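Local coordinates for FMN-dependent nitronate monooxygenase (Shewanella oneidensis, PDB 5LSM), which is an FMN-dependent flavoenzyme that oxidises nitronates with molecular oxygen, propionate 3-nitronate probably being among its substrates, and so is likely to serve in detoxification, at the interface of chains A and B. Coordinates in Å, arbitrary orientation; residue numbers count along the deposited sequence, not the author numbering. Chains: chain A/B, FMN-dependent nitronate monooxygenase.

Contact 1: the interface of chains A and B. Residues chain A 178, 217, 326-327; chain B 196-199.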
loop_
_atom_site.group_PDB
_atom_site.type_symbol
_atom_site.label_atom_id
_atom_site.label_comp_id
_atom_site.label_asym_id
_atom_site.label_seq_id
_atom_site.Cartn_x
_atom_site.Cartn_y
_atom_site.Cartn_z
ATOM N N GLU A 178 4.154 1.086 -3.052
ATOM C CA GLU A 178 4.687 -0.043 -3.825
ATOM C C GLU A 178 5.992 0.305 -4.542
ATOM O O GLU A 178 6.764 -0.582 -4.863
ATOM C CB GLU A 178 3.670 -0.520 -4.852
ATOM C CG GLU A 178 2.391 -1.091 -4.239
ATOM C CD GLU A 178 1.348 -0.024 -3.937
ATOM O OE1 GLU A 178 1.659 1.173 -4.104
ATOM O OE2 GLU A 178 0.212 -0.381 -3.554
ATOM N N GLY A 217 4.414 0.200 -8.962
ATOM C CA GLY A 217 3.749 -1.050 -9.347
ATOM C C GLY A 217 3.156 -1.046 -10.741
ATOM O O GLY A 217 2.367 -1.932 -11.091
ATOM N N GLN A 326 7.164 -3.458 -5.247
ATOM C CA GLN A 326 6.461 -4.604 -4.703
ATOM C C GLN A 326 5.897 -5.515 -5.783
ATOM O O GLN A 326 5.350 -6.585 -5.463
ATOM C CB GLN A 326 5.344 -4.175 -3.785
ATOM C CG GLN A 326 5.822 -3.631 -2.459
ATOM C CD GLN A 326 4.680 -3.523 -1.471
ATOM O OE1 GLN A 326 3.615 -2.961 -1.780
ATOM N NE2 GLN A 326 4.841 -4.165 -0.332
ATOM N N ASN A 327 6.102 -5.144 -7.048
ATOM C CA ASN A 327 5.798 -6.028 -8.155
ATOM C C ASN A 327 6.979 -6.180 -9.137
ATOM O O ASN A 327 7.154 -5.344 -10.032
ATOM C CB ASN A 327 4.544 -5.532 -8.881
ATOM C CG ASN A 327 3.957 -6.575 -9.803
ATOM O OD1 ASN A 327 4.670 -7.439 -10.309
ATOM N ND2 ASN A 327 2.643 -6.496 -10.033
ATOM N N GLY B 196 0.286 -3.530 -1.123
ATOM C CA GLY B 196 -0.876 -2.741 -1.498
ATOM C C GLY B 196 -1.719 -3.404 -2.563
ATOM O O GLY B 196 -1.236 -4.245 -3.335
ATOM N N THR B 197 -2.974 -2.980 -2.650
ATOM C CA THR B 197 -3.915 -3.577 -3.595
ATOM C C THR B 197 -3.351 -3.677 -5.012
ATOM O O THR B 197 -3.513 -4.702 -5.677
ATOM C CB THR B 197 -5.244 -2.814 -3.614
ATOM O OG1 THR B 197 -6.011 -3.190 -2.469
ATOM C CG2 THR B 197 -6.049 -3.135 -4.895
ATOM N N PHE B 198 -2.670 -2.624 -5.445
ATOM C CA PHE B 198 -2.256 -2.479 -6.830
ATOM C C PHE B 198 -1.277 -3.563 -7.234
ATOM O O PHE B 198 -1.193 -3.924 -8.402
ATOM C CB PHE B 198 -1.601 -1.112 -7.046
ATOM C CG PHE B 198 -1.687 -0.624 -8.446
ATOM C CD1 PHE B 198 -2.908 -0.200 -8.971
ATOM C CD2 PHE B 198 -0.560 -0.563 -9.242
ATOM C CE1 PHE B 198 -2.993 0.246 -10.272
ATOM C CE2 PHE B 198 -0.641 -0.096 -10.537
ATOM C CZ PHE B 198 -1.858 0.289 -11.057
ATOM N N SER B 199 -0.496 -4.026 -6.264
ATOM C CA SER B 199 0.480 -5.078 -6.493
ATOM C C SER B 199 0.021 -6.470 -6.041
ATOM O O SER B 199 0.427 -7.456 -6.625
ATOM C CB SER B 199 1.787 -4.697 -5.811
ATOM O OG SER B 199 2.363 -3.596 -6.492
HETATM O O HOH W 1 1.561 -3.636 -9.312
#
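B:Ser199 pushes its hydroxyl into a recess of chain A bounded by A:Glu178, A:Gln326 and A:Asn327. Its OG lies 3.4 Å from A:Glu178 CG, against the methylene part of that side chain rather than its carboxylate, and 3.8 Å from A:Asn327 CB. The same hydroxyl is 2.9 Å from a water, the hub of the patch. The water O is also 2.6 Å from the carbonyl A:Gly217 O. From the water O to the carbonyl B:Phe198 O is 2.9 Å. The amide nitrogen A:Asn327 ND2 stands 3.1 Å from the water O, its approach being bent (152° at the hydrogen). Groups of both subunits thus meet on one water, which links the chains. Beside it, the ring of B:Phe198 turns an edge to A:Gly217, with CE2 3.6 Å from the carbonyl O and the peptide carbon lying in the ring plane. The carboxylate of A:Glu178 reaches back to the residue ahead of the helix, where OE2 packs on the alpha-carbon of B:Gly196. A weak hydrogen bond from B:Gly196 N to the side-chain carbonyl A:Gln326 OE1 (3.4 Å) adds a direct polar link.

Torsions set up these approaches. In A:Glu178, CG, beside the backbone N, lies against the serine, and the bend at chi2 (86°) carries the carboxylate towards B:Gly196. In A:Asn327, CG is anti to the backbone N (chi1 -165°), which directs the amide to the water.

On the chain B side the patch is the start of helix 197-207 with B:Gly196 just ahead of it; the carboxylate near this N-terminal end may be favoured by the helix dipole. Chain A contributes loops: A:Glu178 between strands 171-175 and 181-182, A:Gly217, an FMN-binding residue, just after strand 212-215, and A:Gln326 and A:Asn327 between helices 300-313 and 336-342.

Contact 2: the interface of chains A and B. Residues chain A 217, 222-223, 226, 327; chain B 198, 202, 230.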
loop_
_atom_site.group_PDB
_atom_site.type_symbol
_atom_site.label_atom_id
_atom_site.label_comp_id
_atom_site.label_asym_id
_atom_site.label_seq_id
_atom_site.Cartn_x
_atom_site.Cartn_y
_atom_site.Cartn_z
ATOM N N GLY A 217 4.414 0.200 -8.962
ATOM C CA GLY A 217 3.749 -1.050 -9.347
ATOM C C GLY A 217 3.156 -1.046 -10.741
ATOM O O GLY A 217 2.367 -1.932 -11.091
ATOM N N THR A 222 -1.469 -4.359 -18.301
ATOM C CA THR A 222 -2.681 -4.422 -17.494
ATOM C C THR A 222 -2.645 -3.346 -16.421
ATOM O O THR A 222 -3.628 -2.633 -16.217
ATOM C CB THR A 222 -2.800 -5.799 -16.801
ATOM O OG1 THR A 222 -3.032 -6.818 -17.781
ATOM C CG2 THR A 222 -3.940 -5.820 -15.785
ATOM N N THR A 223 -1.521 -3.271 -15.703
ATOM C CA THR A 223 -1.357 -2.300 -14.636
ATOM C C THR A 223 -1.332 -0.889 -15.207
ATOM O O THR A 223 -1.911 0.029 -14.607
ATOM C CB THR A 223 -0.074 -2.551 -13.793
ATOM O OG1 THR A 223 1.052 -2.715 -14.643
ATOM C CG2 THR A 223 -0.207 -3.792 -12.948
ATOM N N ALA A 226 -4.756 -0.092 -15.816
ATOM C CA ALA A 226 -5.503 0.122 -14.583
ATOM C C ALA A 226 -5.237 1.509 -14.010
ATOM O O ALA A 226 -6.135 2.140 -13.495
ATOM C CB ALA A 226 -5.194 -0.963 -13.557
ATOM N N ASN A 327 6.102 -5.144 -7.048
ATOM C CA ASN A 327 5.798 -6.028 -8.155
ATOM C C ASN A 327 6.979 -6.180 -9.137
ATOM O O ASN A 327 7.154 -5.344 -10.032
ATOM C CB ASN A 327 4.544 -5.532 -8.881
ATOM C CG ASN A 327 3.957 -6.575 -9.803
ATOM O OD1 ASN A 327 4.670 -7.439 -10.309
ATOM N ND2 ASN A 327 2.643 -6.496 -10.033
ATOM N N PHE B 198 -2.670 -2.624 -5.445
ATOM C CA PHE B 198 -2.256 -2.479 -6.830
ATOM C C PHE B 198 -1.277 -3.563 -7.234
ATOM O O PHE B 198 -1.193 -3.924 -8.402
ATOM C CB PHE B 198 -1.601 -1.112 -7.046
ATOM C CG PHE B 198 -1.687 -0.624 -8.446
ATOM C CD1 PHE B 198 -2.908 -0.200 -8.971
ATOM C CD2 PHE B 198 -0.560 -0.563 -9.242
ATOM C CE1 PHE B 198 -2.993 0.246 -10.272
ATOM C CE2 PHE B 198 -0.641 -0.096 -10.537
ATOM C CZ PHE B 198 -1.858 0.289 -11.057
ATOM N N PRO B 202 -2.867 -8.321 -8.915
ATOM C CA PRO B 202 -2.405 -9.008 -10.135
ATOM C C PRO B 202 -1.442 -10.153 -9.851
ATOM O O PRO B 202 -1.421 -11.143 -10.611
ATOM C CB PRO B 202 -1.717 -7.910 -10.939
ATOM C CG PRO B 202 -1.436 -6.817 -9.972
ATOM C CD PRO B 202 -2.491 -6.894 -8.914
ATOM N N MET B 230 -7.851 -5.194 -13.852
ATOM C CA MET B 230 -6.708 -6.013 -13.475
ATOM C C MET B 230 -7.006 -7.501 -13.499
ATOM O O MET B 230 -6.091 -8.294 -13.330
ATOM C CB MET B 230 -6.238 -5.656 -12.066
ATOM C CG MET B 230 -5.895 -4.189 -11.870
ATOM S SD MET B 230 -4.334 -3.965 -11.020
ATOM C CE MET B 230 -3.255 -4.765 -12.194
HETATM O O HOH W 2 1.561 -3.636 -9.312
#
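B:Met230 lies against one side of helix 221-229 of chain A, touching A:Thr222, A:Thr223 and A:Ala226. These apolar contacts dominate the patch. The methionine CG packs on A:Ala226 CB at 3.7 Å. Beyond it, bends at chi2 and chi3 (-133° and 61°) bring the terminal methyl B:Met230 CE round to A:Thr223 CG2 at 3.3 Å, a close approach. A:Thr222 brings its methyl CG2 to 3.6 Å from B:Met230 CA, over the base of the side chain; with CG2 anti to the backbone N, the methyl points at this alpha-carbon.

B:Phe198 adds its ring rim to the same helix. The ring atom B:Phe198 CZ is 3.6 Å from the backbone carbonyl A:Thr223 O, and B:Phe198 CE1 is 4.1 Å from A:Ala226 CB, placing the far end of the ring against a helical turn. Were B:Phe198 cut back to an alanine, A:Ala226 would probably face a gap and the carbonyl of A:Thr223 would lose its aromatic neighbour.

The pyrrolidine of B:Pro202, one helical turn beyond the phenylalanine, makes a looser contact, its CG lying 4.1 Å from A:Asn327 ND2.

Among polar links, the bridging water of contact 1 sits at the margin of this apolar packing.

Together the groups seat helix 221-229 of one subunit against helix 197-207 and the B:Met230 loop of the other. The patch thereby helps hold the two copies together in the deposited dimer, which may or may not be the biological pairing, next to a loop whose A:Gly217 binds FMN.

Contact 1 and contact 2 adjoin, the centres of their C-alpha atoms about 7 Å apart, and share A:Gly217, A:Asn327 and B:Phe198. Helix 197-207 of chain B runs through both: B:Phe198 in its first turn serves both, B:Ser199 the hydrated, more polar contact 1, and B:Pro202, a turn on, the mainly apolar contact 2. The shared A:Gly217 ties both to the FMN-binding loop, so dimer packing might steady that part of the cofactor site. Because the interface is two-fold symmetric, each contact recurs with the chains exchanged, and the same helix and loops act on both sides of the deposited dimer.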